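Local coordinates for protein catechol 2,3-dioxygenase (Pseudomonas sp. KL28, PDB 3HPY) that probably catalyses the iron-dependent extradiol ring cleavage of catechol with dioxygen, working as a homotetramer in aromatic hydrocarbon breakdown, at residues V108-E111 against L117-L120; K46-R51 against A141-G146. All coordinates share one frame; numbering follows the deposited sequence.

Contact 1 (V108-E111 against L117-L120)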
ATOM      1  N   VAL C 108     -14.753  23.304 -30.284  1.00 35.77           N
ATOM      2  CA  VAL C 108     -16.139  23.747 -30.262  1.00 34.88           C
ATOM      3  C   VAL C 108     -16.480  24.081 -28.816  1.00 36.18           C
ATOM      4  O   VAL C 108     -16.350  23.225 -27.941  1.00 34.51           O
ATOM      5  CB  VAL C 108     -17.076  22.629 -30.753  1.00 34.54           C
ATOM      6  CG1 VAL C 108     -18.481  23.161 -30.927  1.00 34.42           C
ATOM      7  CG2 VAL C 108     -16.554  22.052 -32.054  1.00 32.19           C
ATOM      8  N   ARG C 109     -16.895  25.321 -28.559  1.00 35.43           N
ATOM      9  CA  ARG C 109     -17.240  25.727 -27.202  1.00 36.65           C
ATOM     10  C   ARG C 109     -18.695  26.151 -27.091  1.00 36.57           C
ATOM     11  O   ARG C 109     -19.228  26.805 -27.981  1.00 35.84           O
ATOM     12  CB  ARG C 109     -16.345  26.880 -26.730  1.00 37.09           C
ATOM     13  CG  ARG C 109     -16.521  27.227 -25.252  1.00 38.14           C
ATOM     14  CD  ARG C 109     -15.824  28.531 -24.882  1.00 39.82           C
ATOM     15  NE  ARG C 109     -14.378  28.492 -25.097  1.00 38.49           N
ATOM     16  CZ  ARG C 109     -13.576  29.537 -24.919  1.00 40.40           C
ATOM     17  NH1 ARG C 109     -14.076  30.700 -24.523  1.00 41.24           N
ATOM     18  NH2 ARG C 109     -12.271  29.423 -25.135  1.00 41.67           N
ATOM     19  N   PHE C 110     -19.336  25.758 -25.996  1.00 37.21           N
ATOM     20  CA  PHE C 110     -20.728  26.108 -25.771  1.00 38.06           C
ATOM     21  C   PHE C 110     -20.947  26.326 -24.278  1.00 39.25           C
ATOM     22  O   PHE C 110     -20.086  25.984 -23.462  1.00 39.22           O
ATOM     23  CB  PHE C 110     -21.641  25.000 -26.305  1.00 38.29           C
ATOM     24  CG  PHE C 110     -21.467  23.675 -25.612  1.00 39.27           C
ATOM     25  CD1 PHE C 110     -22.203  23.368 -24.468  1.00 38.38           C
ATOM     26  CD2 PHE C 110     -20.568  22.730 -26.107  1.00 38.59           C
ATOM     27  CE1 PHE C 110     -22.049  22.137 -23.827  1.00 37.87           C
ATOM     28  CE2 PHE C 110     -20.407  21.497 -25.472  1.00 36.91           C
ATOM     29  CZ  PHE C 110     -21.149  21.201 -24.331  1.00 36.16           C
ATOM     30  N   GLU C 111     -22.085  26.913 -23.921  1.00 39.06           N
ATOM     31  CA  GLU C 111     -22.385  27.175 -22.518  1.00 39.36           C
ATOM     32  C   GLU C 111     -23.526  26.279 -22.057  1.00 39.45           C
ATOM     33  O   GLU C 111     -24.515  26.088 -22.774  1.00 39.34           O
ATOM     34  CB  GLU C 111     -22.769  28.648 -22.316  1.00 41.82           C
ATOM     35  CG  GLU C 111     -22.820  29.089 -20.847  1.00 43.70           C
ATOM     36  CD  GLU C 111     -23.364  30.501 -20.655  1.00 45.07           C
ATOM     37  OE1 GLU C 111     -22.874  31.438 -21.326  1.00 44.79           O
ATOM     38  OE2 GLU C 111     -24.283  30.670 -19.822  1.00 46.05           O
ATOM     39  N   LEU C 117     -18.726  26.896 -19.206  1.00 33.30           N
ATOM     40  CA  LEU C 117     -18.345  26.781 -20.606  1.00 33.95           C
ATOM     41  C   LEU C 117     -17.629  25.451 -20.829  1.00 34.01           C
ATOM     42  O   LEU C 117     -16.697  25.112 -20.107  1.00 34.51           O
ATOM     43  CB  LEU C 117     -17.417  27.929 -21.003  1.00 33.74           C
ATOM     44  CG  LEU C 117     -17.861  29.341 -20.612  1.00 33.24           C
ATOM     45  CD1 LEU C 117     -16.923  30.356 -21.239  1.00 35.34           C
ATOM     46  CD2 LEU C 117     -19.285  29.580 -21.069  1.00 33.35           C
ATOM     47  N   ILE C 118     -18.069  24.706 -21.836  1.00 33.64           N
ATOM     48  CA  ILE C 118     -17.476  23.415 -22.159  1.00 31.52           C
ATOM     49  C   ILE C 118     -16.811  23.489 -23.529  1.00 30.85           C
ATOM     50  O   ILE C 118     -17.274  24.204 -24.414  1.00 30.64           O
ATOM     51  CB  ILE C 118     -18.556  22.317 -22.188  1.00 29.82           C
ATOM     52  CG1 ILE C 118     -19.393  22.377 -20.910  1.00 29.32           C
ATOM     53  CG2 ILE C 118     -17.909  20.948 -22.325  1.00 29.44           C
ATOM     54  CD1 ILE C 118     -18.640  22.025 -19.648  1.00 27.58           C
ATOM     55  N   GLU C 119     -15.719  22.756 -23.696  1.00 30.38           N
ATOM     56  CA  GLU C 119     -15.005  22.743 -24.964  1.00 30.94           C
ATOM     57  C   GLU C 119     -14.827  21.317 -25.472  1.00 30.79           C
ATOM     58  O   GLU C 119     -14.708  20.385 -24.686  1.00 32.00           O
ATOM     59  CB  GLU C 119     -13.632  23.402 -24.809  1.00 32.35           C
ATOM     60  CG  GLU C 119     -13.606  24.895 -25.104  1.00 30.02           C
ATOM     61  CD  GLU C 119     -12.204  25.456 -25.087  1.00 29.92           C
ATOM     62  OE1 GLU C 119     -11.253  24.691 -25.357  1.00 25.34           O
ATOM     63  OE2 GLU C 119     -12.045  26.669 -24.820  1.00 33.17           O
ATOM     64  N   LEU C 120     -14.818  21.166 -26.790  1.00 30.36           N
ATOM     65  CA  LEU C 120     -14.629  19.870 -27.439  1.00 30.01           C
ATOM     66  C   LEU C 120     -13.597  20.076 -28.545  1.00 31.65           C
ATOM     67  O   LEU C 120     -13.743  20.978 -29.372  1.00 31.80           O
ATOM     68  CB  LEU C 120     -15.952  19.379 -28.043  1.00 30.40           C
ATOM     69  CG  LEU C 120     -16.807  18.351 -27.291  1.00 29.26           C
ATOM     70  CD1 LEU C 120     -16.887  18.666 -25.813  1.00 31.54           C
ATOM     71  CD2 LEU C 120     -18.182  18.337 -27.903  1.00 30.47           C
TER

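Contact 2 (K46-R51 against A141-G146)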
ATOM      1  N   LYS C  46       0.816  19.679 -17.835  1.00 29.99           N
ATOM      2  CA  LYS C  46       0.276  18.351 -18.115  1.00 29.16           C
ATOM      3  C   LYS C  46       0.807  17.382 -17.053  1.00 28.32           C
ATOM      4  O   LYS C  46       1.801  17.671 -16.381  1.00 29.41           O
ATOM      5  CB  LYS C  46       0.703  17.864 -19.499  1.00 28.77           C
ATOM      6  CG  LYS C  46       2.171  17.449 -19.593  1.00 30.00           C
ATOM      7  CD  LYS C  46       2.479  16.920 -20.979  1.00 31.43           C
ATOM      8  CE  LYS C  46       2.018  15.473 -21.132  1.00 32.23           C
ATOM      9  NZ  LYS C  46       2.962  14.555 -20.410  1.00 28.91           N
ATOM     10  N   CYS C  47       0.139  16.247 -16.884  1.00 27.25           N
ATOM     11  CA  CYS C  47       0.602  15.255 -15.919  1.00 25.90           C
ATOM     12  C   CYS C  47       1.750  14.538 -16.616  1.00 25.80           C
ATOM     13  O   CYS C  47       1.700  14.335 -17.830  1.00 24.60           O
ATOM     14  CB  CYS C  47      -0.529  14.289 -15.572  1.00 25.26           C
ATOM     15  SG  CYS C  47      -1.892  15.077 -14.663  1.00 23.90           S
ATOM     16  N   TRP C  48       2.787  14.169 -15.865  1.00 24.21           N
ATOM     17  CA  TRP C  48       3.934  13.513 -16.477  1.00 23.95           C
ATOM     18  C   TRP C  48       3.581  12.288 -17.305  1.00 24.76           C
ATOM     19  O   TRP C  48       4.245  12.017 -18.306  1.00 24.51           O
ATOM     20  CB  TRP C  48       4.977  13.119 -15.424  1.00 24.86           C
ATOM     21  CG  TRP C  48       4.563  11.970 -14.540  1.00 24.08           C
ATOM     22  CD1 TRP C  48       3.888  12.046 -13.349  1.00 22.85           C
ATOM     23  CD2 TRP C  48       4.773  10.570 -14.797  1.00 23.01           C
ATOM     24  NE1 TRP C  48       3.664  10.776 -12.851  1.00 22.66           N
ATOM     25  CE2 TRP C  48       4.194   9.854 -13.720  1.00 23.72           C
ATOM     26  CE3 TRP C  48       5.385   9.853 -15.833  1.00 26.46           C
ATOM     27  CZ2 TRP C  48       4.218   8.452 -13.649  1.00 24.12           C
ATOM     28  CZ3 TRP C  48       5.410   8.442 -15.760  1.00 25.90           C
ATOM     29  CH2 TRP C  48       4.828   7.767 -14.677  1.00 25.75           C
ATOM     30  N   ASP C  49       2.536  11.559 -16.910  1.00 24.07           N
ATOM     31  CA  ASP C  49       2.163  10.334 -17.624  1.00 25.70           C
ATOM     32  C   ASP C  49       1.232  10.494 -18.833  1.00 24.24           C
ATOM     33  O   ASP C  49       1.061   9.544 -19.593  1.00 24.74           O
ATOM     34  CB  ASP C  49       1.560   9.310 -16.647  1.00 24.83           C
ATOM     35  CG  ASP C  49       2.010   7.879 -16.940  1.00 27.03           C
ATOM     36  OD1 ASP C  49       2.808   7.676 -17.878  1.00 25.25           O
ATOM     37  OD2 ASP C  49       1.576   6.946 -16.227  1.00 29.35           O
ATOM     38  N   GLU C  50       0.633  11.667 -19.023  1.00 23.02           N
ATOM     39  CA  GLU C  50      -0.253  11.860 -20.178  1.00 23.32           C
ATOM     40  C   GLU C  50       0.645  12.013 -21.383  1.00 23.15           C
ATOM     41  O   GLU C  50       1.852  12.155 -21.224  1.00 21.30           O
ATOM     42  CB  GLU C  50      -1.103  13.121 -20.029  1.00 19.77           C
ATOM     43  CG  GLU C  50      -1.933  13.146 -18.770  1.00 23.96           C
ATOM     44  CD  GLU C  50      -2.646  14.473 -18.562  1.00 24.17           C
ATOM     45  OE1 GLU C  50      -1.989  15.533 -18.705  1.00 27.46           O
ATOM     46  OE2 GLU C  50      -3.856  14.448 -18.245  1.00 24.11           O
ATOM     47  N   ARG C  51       0.069  11.998 -22.581  1.00 22.98           N
ATOM     48  CA  ARG C  51       0.883  12.137 -23.782  1.00 26.90           C
ATOM     49  C   ARG C  51       0.676  13.458 -24.516  1.00 26.58           C
ATOM     50  O   ARG C  51       1.566  13.919 -25.234  1.00 26.44           O
ATOM     51  CB  ARG C  51       0.616  10.961 -24.735  1.00 29.76           C
ATOM     52  CG  ARG C  51       0.808   9.614 -24.057  1.00 30.44           C
ATOM     53  CD  ARG C  51       0.967   8.478 -25.041  1.00 32.38           C
ATOM     54  NE  ARG C  51       1.040   7.204 -24.334  1.00 32.42           N
ATOM     55  CZ  ARG C  51       1.176   6.024 -24.926  1.00 33.33           C
ATOM     56  NH1 ARG C  51       1.258   5.947 -26.248  1.00 33.19           N
ATOM     57  NH2 ARG C  51       1.227   4.924 -24.193  1.00 32.31           N
ATOM     58  N   ALA C 141      11.970   9.785 -12.853  1.00 28.54           N
ATOM     59  CA  ALA C 141      12.072  10.824 -11.834  1.00 26.24           C
ATOM     60  C   ALA C 141      10.861  11.746 -11.798  1.00 25.94           C
ATOM     61  O   ALA C 141      10.531  12.297 -10.754  1.00 24.22           O
ATOM     62  CB  ALA C 141      13.336  11.640 -12.057  1.00 27.34           C
ATOM     63  N   GLN C 142      10.200  11.914 -12.936  1.00 24.93           N
ATOM     64  CA  GLN C 142       9.027  12.772 -12.999  1.00 27.81           C
ATOM     65  C   GLN C 142       7.993  12.360 -11.950  1.00 27.24           C
ATOM     66  O   GLN C 142       7.342  13.216 -11.355  1.00 26.61           O
ATOM     67  CB  GLN C 142       8.396  12.718 -14.400  1.00 29.40           C
ATOM     68  CG  GLN C 142       9.282  13.294 -15.518  1.00 33.05           C
ATOM     69  CD  GLN C 142       8.664  13.142 -16.907  1.00 34.62           C
ATOM     70  OE1 GLN C 142       8.523  12.031 -17.418  1.00 34.53           O
ATOM     71  NE2 GLN C 142       8.287  14.265 -17.518  1.00 36.76           N
ATOM     72  N   ARG C 143       7.868  11.055 -11.723  1.00 26.99           N
ATOM     73  CA  ARG C 143       6.905  10.500 -10.769  1.00 30.15           C
ATOM     74  C   ARG C 143       7.170  10.926  -9.331  1.00 30.54           C
ATOM     75  O   ARG C 143       6.292  10.844  -8.472  1.00 29.73           O
ATOM     76  CB  ARG C 143       6.917   8.968 -10.838  1.00 31.61           C
ATOM     77  CG  ARG C 143       5.779   8.309 -10.070  1.00 37.27           C
ATOM     78  CD  ARG C 143       5.877   6.779 -10.043  1.00 40.17           C
ATOM     79  NE  ARG C 143       6.959   6.296  -9.183  1.00 41.56           N
ATOM     80  CZ  ARG C 143       7.024   5.061  -8.694  1.00 41.85           C
ATOM     81  NH1 ARG C 143       6.072   4.183  -8.979  1.00 39.87           N
ATOM     82  NH2 ARG C 143       8.032   4.703  -7.908  1.00 41.63           N
ATOM     83  N   GLU C 144       8.381  11.386  -9.066  1.00 30.59           N
ATOM     84  CA  GLU C 144       8.737  11.778  -7.714  1.00 32.21           C
ATOM     85  C   GLU C 144       8.870  13.279  -7.543  1.00 31.25           C
ATOM     86  O   GLU C 144       9.244  13.754  -6.473  1.00 30.09           O
ATOM     87  CB  GLU C 144      10.039  11.084  -7.319  1.00 34.47           C
ATOM     88  CG  GLU C 144       9.985   9.584  -7.543  1.00 37.85           C
ATOM     89  CD  GLU C 144      11.273   8.885  -7.174  1.00 38.70           C
ATOM     90  OE1 GLU C 144      11.535   8.717  -5.968  1.00 38.85           O
ATOM     91  OE2 GLU C 144      12.030   8.508  -8.091  1.00 41.78           O
ATOM     92  N   HIS C 145       8.568  14.026  -8.598  1.00 30.03           N
ATOM     93  CA  HIS C 145       8.661  15.478  -8.539  1.00 27.90           C
ATOM     94  C   HIS C 145       7.348  16.004  -7.994  1.00 26.75           C
ATOM     95  O   HIS C 145       6.347  16.073  -8.713  1.00 26.15           O
ATOM     96  CB  HIS C 145       8.922  16.048  -9.931  1.00 29.18           C
ATOM     97  CG  HIS C 145       9.076  17.537  -9.953  1.00 29.44           C
ATOM     98  ND1 HIS C 145      10.166  18.181  -9.413  1.00 29.98           N
ATOM     99  CD2 HIS C 145       8.288  18.504 -10.477  1.00 30.11           C
ATOM    100  CE1 HIS C 145      10.048  19.482  -9.607  1.00 30.15           C
ATOM    101  NE2 HIS C 145       8.916  19.705 -10.251  1.00 31.98           N
ATOM    102  N   GLY C 146       7.353  16.378  -6.720  1.00 25.62           N
ATOM    103  CA  GLY C 146       6.129  16.856  -6.110  1.00 24.86           C
ATOM    104  C   GLY C 146       5.143  15.705  -6.084  1.00 24.39           C
ATOM    105  O   GLY C 146       5.538  14.549  -6.211  1.00 23.20           O
TER

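Contact 1 (V108-E111 against L117-L120)
Val108 and Leu120 face each other as an antiparallel hydrogen-bonded pair, and so do Phe110 and Ile118. Four backbone bonds join the two strands. Val108 N to Leu120 O is 2.7 Å, and Ile118 N to Phe110 O is 2.9 Å and nearly straight, 169° at the hydrogen. The non-hydrogen-bonded positions add CA-H...O contacts, such as Arg109 CA to Ile118 O at 3.2 Å.

The ionic part is on the face of Arg109 and Glu119. The two side chains run alongside each other with guanidinium and carboxylate planes nearly parallel, 4° apart. Arg109 grips side-on. Its NE (3.0 Å) and NH2 (2.8 Å) both donate to Glu119 OE2. That single oxygen is tilted out of the guanidinium plane, and both bonds to it are bent. Arg107 forms a second salt bridge to the same oxygen, and Phe68 makes a cation-pi contact with Arg109.

The apolar part is on the other face. Ile118 CB sits over one face of the Phe110 ring, toward its rim, 3.5 Å from CZ. This is a CH-pi contact. Phe110 CG lies between the backbone N and carbonyl carbon, chi1 63°, which swings the ring over the neighbouring strand. Helix 76-89 packs on this face, through Leu79 and Leu86.

The hairpin is thus two-faced. The buried carboxylate of Glu119 is paired with two arginines, which would probably favour its ionised form.

Contact 2 (K46-R51 against A141-G146)
Trp48 turns one face of its indole toward the backbone of Gln142 and Arg143. Arg143 CA stands over the five-membered ring, 4.1 Å from its centroid and 22° off the normal. This is a CH-pi contact. Gln142 C lies above the same face, also toward the rim. The opposite face is covered by Asp49 CB, so the indole is held between its own loop and the 141-146 turn.

The side chain of Arg143 runs alongside the indole and points the same way. Its CG meets Trp48 CZ2 at 3.9 Å. CG is anti to the backbone N, chi1 -170°, which sets CB and CG beside Trp48 CZ2 before the chain leads away. The guanidinium plane stands almost at right angles to the indole, 87° apart.

Gln142 crosses the tryptophan obliquely at its root. Trp48 CB and Gln142 CB are 3.6 Å apart. Val33 of strand 33-37 touches both side chains. The indole N-H is directed elsewhere, in a weak hydrogen bond to Ala148 O.

Trp48 stands on a type I beta turn from Cys47 to Glu50. Lys46 NZ braces this turn by bonding to Cys47 O at 2.9 Å and Glu50 O at 2.8 Å. Cys47 N donates to Glu50 OE1, 2.9 Å away. Neighbouring subunits lie close: Asp49 bridges to Arg252 of a second subunit and Glu144 to Arg229 of a third. The arrangement is a type I beta turn whose Trp48 packs against the 141-146 segment, joining the N-terminal VOC region to the connection that leads into strand 151-159.

How the contacts relate
Contact 1 and contact 2 do not touch. Their centres are about 28 Å apart and their nearest atoms about 14 Å. Contact 1 pairs two strands of the eight-stranded sheet. Contact 2 is in loops, and only its 46-51 segment is attached to that sheet. This segment begins the connection between strands 43-46 and 56-60, near the other end of the strand order. In sequence, the hairpin of contact 1 falls between the two segments of contact 2. Neither contact supplies an iron ligand. In contact 1, the side chain of Ile118 is about 11 Å from that of the iron ligand His154. Contact 2 is away from the catechol site, and its segments take part in contacts with two other subunits; no other subunit touches contact 1.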